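Long-range contacts in alcohol dehydrogenase (Escherichia coli, PDB 5VM2), which probably acts as a zinc-containing, NAD(H)- or NADP(H)-dependent oxidoreductase of unknown specificity, involved in membrane biogenesis: residues A164-G169 and Q186-L191; G169-I174 and G237-F242. All blocks are in the same frame, centred on the assembly; numbering follows the deposited sequence.

Overall arrangement
Both contacts lie in the Rossmann-fold domain, which probably binds NAD(H) or NADP(H), their centres about 10 Å apart. The chain leaves helix 145-163, runs through the loop 164-169 and enters strand 171-175, the first strand in sequence, though an inner one, of the parallel sheet; helix 179-190 follows. Contact 1 closes this short excursion by bringing the end of that helix, 186-191, back against the loop. Contact 2 closes a longer one: strand 238-243 returns beside strand 171-175. The segments alternate along the chain, so the two closures cross instead of nesting, and they share Gly169. Val166 and Cys188 of contact 1 pack on Ile172 of contact 2, tying loop, helix and sheet into one core.

Contact 1 of 2, residues A164-G169 and Q186-L191; sequences ADVKPG and QACKCL
Val166 holds CG1 anti to its backbone N (chi1 171°), which leaves CG2 beside that N, and the two methyls meet different parts of the helix end 186-191. CG1 rests 3.7 Å from CB of Leu191 and equally near the carbonyl O of Cys188, whereas CG2 lies 3.9 Å from SG of Cys188. The thiol comes to this methyl because SG stands anti to its own carbonyl carbon, chi1 -69°. A branched valine suits the place: it is short enough for the loop to approach closely, yet has a methyl for each neighbour. Leu191, the first residue beyond the helix, crosses the valine side chain at about a right angle and carries its CD2 to 3.5 Å from the carbonyl O of Val166. At the more exposed end the touch is lighter, with CD of Pro168 3.7 Å from O of Leu191. Just before Val166, Asp165 takes positive phi (58°) in the Schellman motif that ends helix 145-163, and the chain then runs on to strand 171-175. The contact is thus apolar packing between a helix-to-strand connection and the end of helix 179-190. Beneath it, Val166 reaches Ile240 and Phe242 of strand 238-243, while Leu191 lies on Met158 of helix 145-163.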
loop_
_atom_site.group_PDB
_atom_site.type_symbol
_atom_site.label_atom_id
_atom_site.label_comp_id
_atom_site.label_asym_id
_atom_site.label_seq_id
_atom_site.Cartn_x
_atom_site.Cartn_y
_atom_site.Cartn_z
ATOM N N ALA A 164 15.652 2.748 -0.389
ATOM C CA ALA A 164 16.739 1.835 -0.070
ATOM C C ALA A 164 17.875 1.885 -1.083
ATOM O O ALA A 164 18.917 1.270 -0.838
ATOM C CB ALA A 164 16.208 0.403 0.034
ATOM N N ASP A 165 17.702 2.605 -2.193
ATOM C CA ASP A 165 18.696 2.663 -3.269
ATOM C C ASP A 165 18.999 1.264 -3.812
ATOM O O ASP A 165 20.155 0.868 -3.970
ATOM C CB ASP A 165 19.975 3.363 -2.796
ATOM C CG ASP A 165 20.870 3.780 -3.944
ATOM O OD1 ASP A 165 20.349 3.988 -5.057
ATOM O OD2 ASP A 165 22.096 3.904 -3.726
ATOM N N VAL A 166 17.934 0.505 -4.089
ATOM C CA VAL A 166 18.096 -0.799 -4.718
ATOM C C VAL A 166 18.781 -0.626 -6.066
ATOM O O VAL A 166 18.457 0.283 -6.843
ATOM C CB VAL A 166 16.734 -1.497 -4.862
ATOM C CG1 VAL A 166 16.864 -2.759 -5.724
ATOM C CG2 VAL A 166 16.171 -1.839 -3.493
ATOM N N LYS A 167 19.738 -1.503 -6.344
ATOM C CA LYS A 167 20.547 -1.424 -7.550
ATOM C C LYS A 167 21.010 -2.830 -7.899
ATOM O O LYS A 167 21.010 -3.717 -7.039
ATOM C CB LYS A 167 21.758 -0.499 -7.354
ATOM C CG LYS A 167 21.444 0.992 -7.408
ATOM C CD LYS A 167 21.502 1.526 -8.829
ATOM C CE LYS A 167 20.978 2.953 -8.912
ATOM N NZ LYS A 167 19.494 3.006 -8.842
ATOM N N PRO A 168 21.402 -3.065 -9.154
ATOM C CA PRO A 168 22.070 -4.334 -9.470
ATOM C C PRO A 168 23.283 -4.500 -8.567
ATOM O O PRO A 168 23.937 -3.524 -8.195
ATOM C CB PRO A 168 22.478 -4.173 -10.940
ATOM C CG PRO A 168 21.605 -3.097 -11.480
ATOM C CD PRO A 168 21.260 -2.196 -10.338
ATOM N N GLY A 169 23.558 -5.744 -8.179
ATOM C CA GLY A 169 24.669 -6.042 -7.305
ATOM C C GLY A 169 24.356 -5.973 -5.826
ATOM O O GLY A 169 25.246 -6.247 -5.007
ATOM N N GLN A 186 8.532 -6.696 -6.553
ATOM C CA GLN A 186 8.466 -6.212 -7.926
ATOM C C GLN A 186 9.165 -4.863 -8.075
ATOM O O GLN A 186 9.790 -4.591 -9.108
ATOM C CB GLN A 186 7.008 -6.140 -8.369
ATOM C CG GLN A 186 6.327 -7.501 -8.340
ATOM C CD GLN A 186 5.092 -7.544 -9.198
ATOM O OE1 GLN A 186 5.181 -7.649 -10.416
ATOM N NE2 GLN A 186 3.925 -7.464 -8.567
ATOM N N ALA A 187 9.097 -4.015 -7.046
ATOM C CA ALA A 187 9.840 -2.759 -7.101
ATOM C C ALA A 187 11.343 -3.015 -7.141
ATOM O O ALA A 187 12.063 -2.395 -7.931
ATOM C CB ALA A 187 9.473 -1.869 -5.915
ATOM N N CYS A 188 11.833 -3.944 -6.312
ATOM C CA CYS A 188 13.255 -4.280 -6.345
ATOM C C CYS A 188 13.667 -4.794 -7.719
ATOM O O CYS A 188 14.755 -4.470 -8.209
ATOM C CB CYS A 188 13.586 -5.309 -5.266
ATOM S SG CYS A 188 13.478 -4.659 -3.582
ATOM N N LYS A 189 12.805 -5.589 -8.359
ATOM C CA LYS A 189 13.102 -6.056 -9.711
ATOM C C LYS A 189 13.183 -4.893 -10.691
ATOM O O LYS A 189 14.081 -4.845 -11.543
ATOM C CB LYS A 189 12.035 -7.049 -10.174
ATOM C CG LYS A 189 12.000 -8.348 -9.396
ATOM C CD LYS A 189 11.818 -9.535 -10.332
ATOM C CE LYS A 189 10.429 -9.544 -10.953
ATOM N NZ LYS A 189 10.441 -10.008 -12.372
ATOM N N CYS A 190 12.252 -3.942 -10.590
ATOM C CA CYS A 190 12.252 -2.805 -11.504
ATOM C C CYS A 190 13.496 -1.946 -11.331
ATOM O O CYS A 190 13.929 -1.293 -12.283
ATOM C CB CYS A 190 10.996 -1.964 -11.292
ATOM S SG CYS A 190 9.490 -2.784 -11.855
ATOM N N LEU A 191 14.080 -1.934 -10.136
ATOM C CA LEU A 191 15.309 -1.193 -9.880
ATOM C C LEU A 191 16.561 -2.010 -10.181
ATOM O O LEU A 191 17.672 -1.551 -9.895
ATOM C CB LEU A 191 15.333 -0.694 -8.431
ATOM C CG LEU A 191 14.706 0.686 -8.215
ATOM C CD1 LEU A 191 13.187 0.619 -8.317
ATOM C CD2 LEU A 191 15.124 1.254 -6.874
#

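Contact 2 of 2, residues G169-I174 and G237-F242; sequences GKKIII and GADIVF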
loop_
_atom_site.group_PDB
_atom_site.type_symbol
_atom_site.label_atom_id
_atom_site.label_comp_id
_atom_site.label_asym_id
_atom_site.label_seq_id
_atom_site.Cartn_x
_atom_site.Cartn_y
_atom_site.Cartn_z
ATOM N N GLY A 169 23.558 -5.744 -8.179
ATOM C CA GLY A 169 24.669 -6.042 -7.305
ATOM C C GLY A 169 24.356 -5.973 -5.826
ATOM O O GLY A 169 25.246 -6.247 -5.007
ATOM N N LYS A 170 23.134 -5.608 -5.454
ATOM C CA LYS A 170 22.709 -5.598 -4.062
ATOM C C LYS A 170 21.835 -6.820 -3.808
ATOM O O LYS A 170 20.803 -6.998 -4.466
ATOM C CB LYS A 170 21.964 -4.309 -3.724
ATOM C CG LYS A 170 22.864 -3.089 -3.837
ATOM C CD LYS A 170 22.238 -1.836 -3.262
ATOM C CE LYS A 170 23.300 -0.746 -3.107
ATOM N NZ LYS A 170 22.712 0.593 -2.823
ATOM N N LYS A 171 22.266 -7.671 -2.882
ATOM C CA LYS A 171 21.488 -8.848 -2.523
ATOM C C LYS A 171 20.406 -8.434 -1.542
ATOM O O LYS A 171 20.684 -7.728 -0.570
ATOM C CB LYS A 171 22.378 -9.926 -1.908
ATOM C CG LYS A 171 23.427 -10.467 -2.850
ATOM C CD LYS A 171 24.096 -11.701 -2.269
ATOM C CE LYS A 171 23.116 -12.853 -2.159
ATOM N NZ LYS A 171 22.783 -13.445 -3.486
ATOM N N ILE A 172 19.178 -8.885 -1.786
ATOM C CA ILE A 172 18.010 -8.379 -1.077
ATOM C C ILE A 172 17.267 -9.537 -0.422
ATOM O O ILE A 172 17.102 -10.608 -1.019
ATOM C CB ILE A 172 17.096 -7.590 -2.036
ATOM C CG1 ILE A 172 17.839 -6.341 -2.527
ATOM C CG2 ILE A 172 15.783 -7.199 -1.362
ATOM C CD1 ILE A 172 16.985 -5.380 -3.283
ATOM N N ILE A 173 16.843 -9.319 0.822
ATOM C CA ILE A 173 15.963 -10.227 1.545
ATOM C C ILE A 173 14.697 -9.459 1.882
ATOM O O ILE A 173 14.763 -8.377 2.477
ATOM C CB ILE A 173 16.612 -10.772 2.825
ATOM C CG1 ILE A 173 17.850 -11.606 2.494
ATOM C CG2 ILE A 173 15.601 -11.602 3.601
ATOM C CD1 ILE A 173 18.629 -12.044 3.716
ATOM N N ILE A 174 13.553 -10.009 1.502
ATOM C CA ILE A 174 12.256 -9.431 1.814
ATOM C C ILE A 174 11.562 -10.350 2.810
ATOM O O ILE A 174 11.267 -11.512 2.496
ATOM C CB ILE A 174 11.415 -9.233 0.547
ATOM C CG1 ILE A 174 12.094 -8.186 -0.346
ATOM C CG2 ILE A 174 9.999 -8.812 0.905
ATOM C CD1 ILE A 174 11.446 -8.017 -1.668
ATOM N N GLY A 237 25.518 -11.784 4.810
ATOM C CA GLY A 237 24.357 -10.949 5.028
ATOM C C GLY A 237 23.932 -10.234 3.757
ATOM O O GLY A 237 24.685 -10.103 2.795
ATOM N N ALA A 238 22.690 -9.766 3.757
ATOM C CA ALA A 238 22.144 -9.080 2.595
ATOM C C ALA A 238 22.469 -7.589 2.630
ATOM O O ALA A 238 22.584 -6.983 3.697
ATOM C CB ALA A 238 20.628 -9.280 2.521
ATOM N N ASP A 239 22.618 -7.001 1.437
ATOM C CA ASP A 239 22.793 -5.552 1.335
ATOM C C ASP A 239 21.600 -4.807 1.927
ATOM O O ASP A 239 21.767 -3.788 2.610
ATOM C CB ASP A 239 22.979 -5.143 -0.125
ATOM C CG ASP A 239 24.266 -5.669 -0.718
ATOM O OD1 ASP A 239 24.300 -6.854 -1.107
ATOM O OD2 ASP A 239 25.237 -4.889 -0.790
ATOM N N ILE A 240 20.391 -5.283 1.654
ATOM C CA ILE A 240 19.168 -4.629 2.103
ATOM C C ILE A 240 18.223 -5.705 2.604
ATOM O O ILE A 240 18.021 -6.714 1.924
ATOM C CB ILE A 240 18.492 -3.822 0.974
ATOM C CG1 ILE A 240 19.453 -2.793 0.365
ATOM C CG2 ILE A 240 17.244 -3.148 1.495
ATOM C CD1 ILE A 240 19.076 -2.374 -1.053
ATOM N N VAL A 241 17.655 -5.501 3.787
ATOM C CA VAL A 241 16.591 -6.356 4.299
ATOM C C VAL A 241 15.347 -5.496 4.429
ATOM O O VAL A 241 15.368 -4.466 5.119
ATOM C CB VAL A 241 16.950 -6.997 5.646
ATOM C CG1 VAL A 241 15.822 -7.926 6.094
ATOM C CG2 VAL A 241 18.265 -7.756 5.553
ATOM N N PHE A 242 14.279 -5.906 3.761
ATOM C CA PHE A 242 12.984 -5.260 3.888
ATOM C C PHE A 242 12.135 -6.057 4.867
ATOM O O PHE A 242 11.986 -7.275 4.718
ATOM C CB PHE A 242 12.269 -5.175 2.539
ATOM C CG PHE A 242 12.940 -4.278 1.550
ATOM C CD1 PHE A 242 13.898 -4.782 0.678
ATOM C CD2 PHE A 242 12.617 -2.935 1.487
ATOM C CE1 PHE A 242 14.522 -3.954 -0.249
ATOM C CE2 PHE A 242 13.238 -2.101 0.569
ATOM C CZ PHE A 242 14.192 -2.614 -0.301
#
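Ile172, Ile173 and Ile174 pair in parallel register with Ile240, Val241 and Phe242, which lie on adjacent inner strands of the Rossmann sheet. The buried half is closely packed. Ile173 bonds through both backbone polar atoms: its N reaches O of Ile240 at 3.1 Å, and its O receives N of Phe242 at 2.8 Å. On the face of Ile172 and Ile174, the Phe242 ring is met at its edge, in plane, by CG2 of Ile172, 3.7 Å from CE1. CG1 of Ile174 approaches the same ring obliquely, at CD1. Phe242 CG stands anti to the carbonyl carbon (chi1 -66°), and the ring lies on the face of Ile172 and Ile174, where Cys188 and Thr184 of helix 179-190 also touch it. On the other face, CD1 of Ile173 lies 3.6 Å from CB of Ala238, an alanine small enough to accept it. Beta-branched residues suit these extended strands and fill both faces.

The opposite end, where the chain turns a corner at Asp239, is looser and partly exposed. There O of Lys171 receives two weak bonds, from N of Asp239 and N of Ile240. Asp239 answers with its side chain: OD1 accepts N of Lys171 at 2.8 Å, the donor standing 45° out of the carboxylate plane. The extended Lys170 chain lays CD against CD1 of Ile240, then gives its ammonium to Asp165, whose carbonyl O and carboxylate it meets. Lys171 makes a cation-pi contact with Phe232, and its NZ a long, weak ion pair with Glu195.

Backbone amides and carbonyls therefore satisfy one another in the apolar interior, while at the corner a carboxylate replaces a main-chain acceptor.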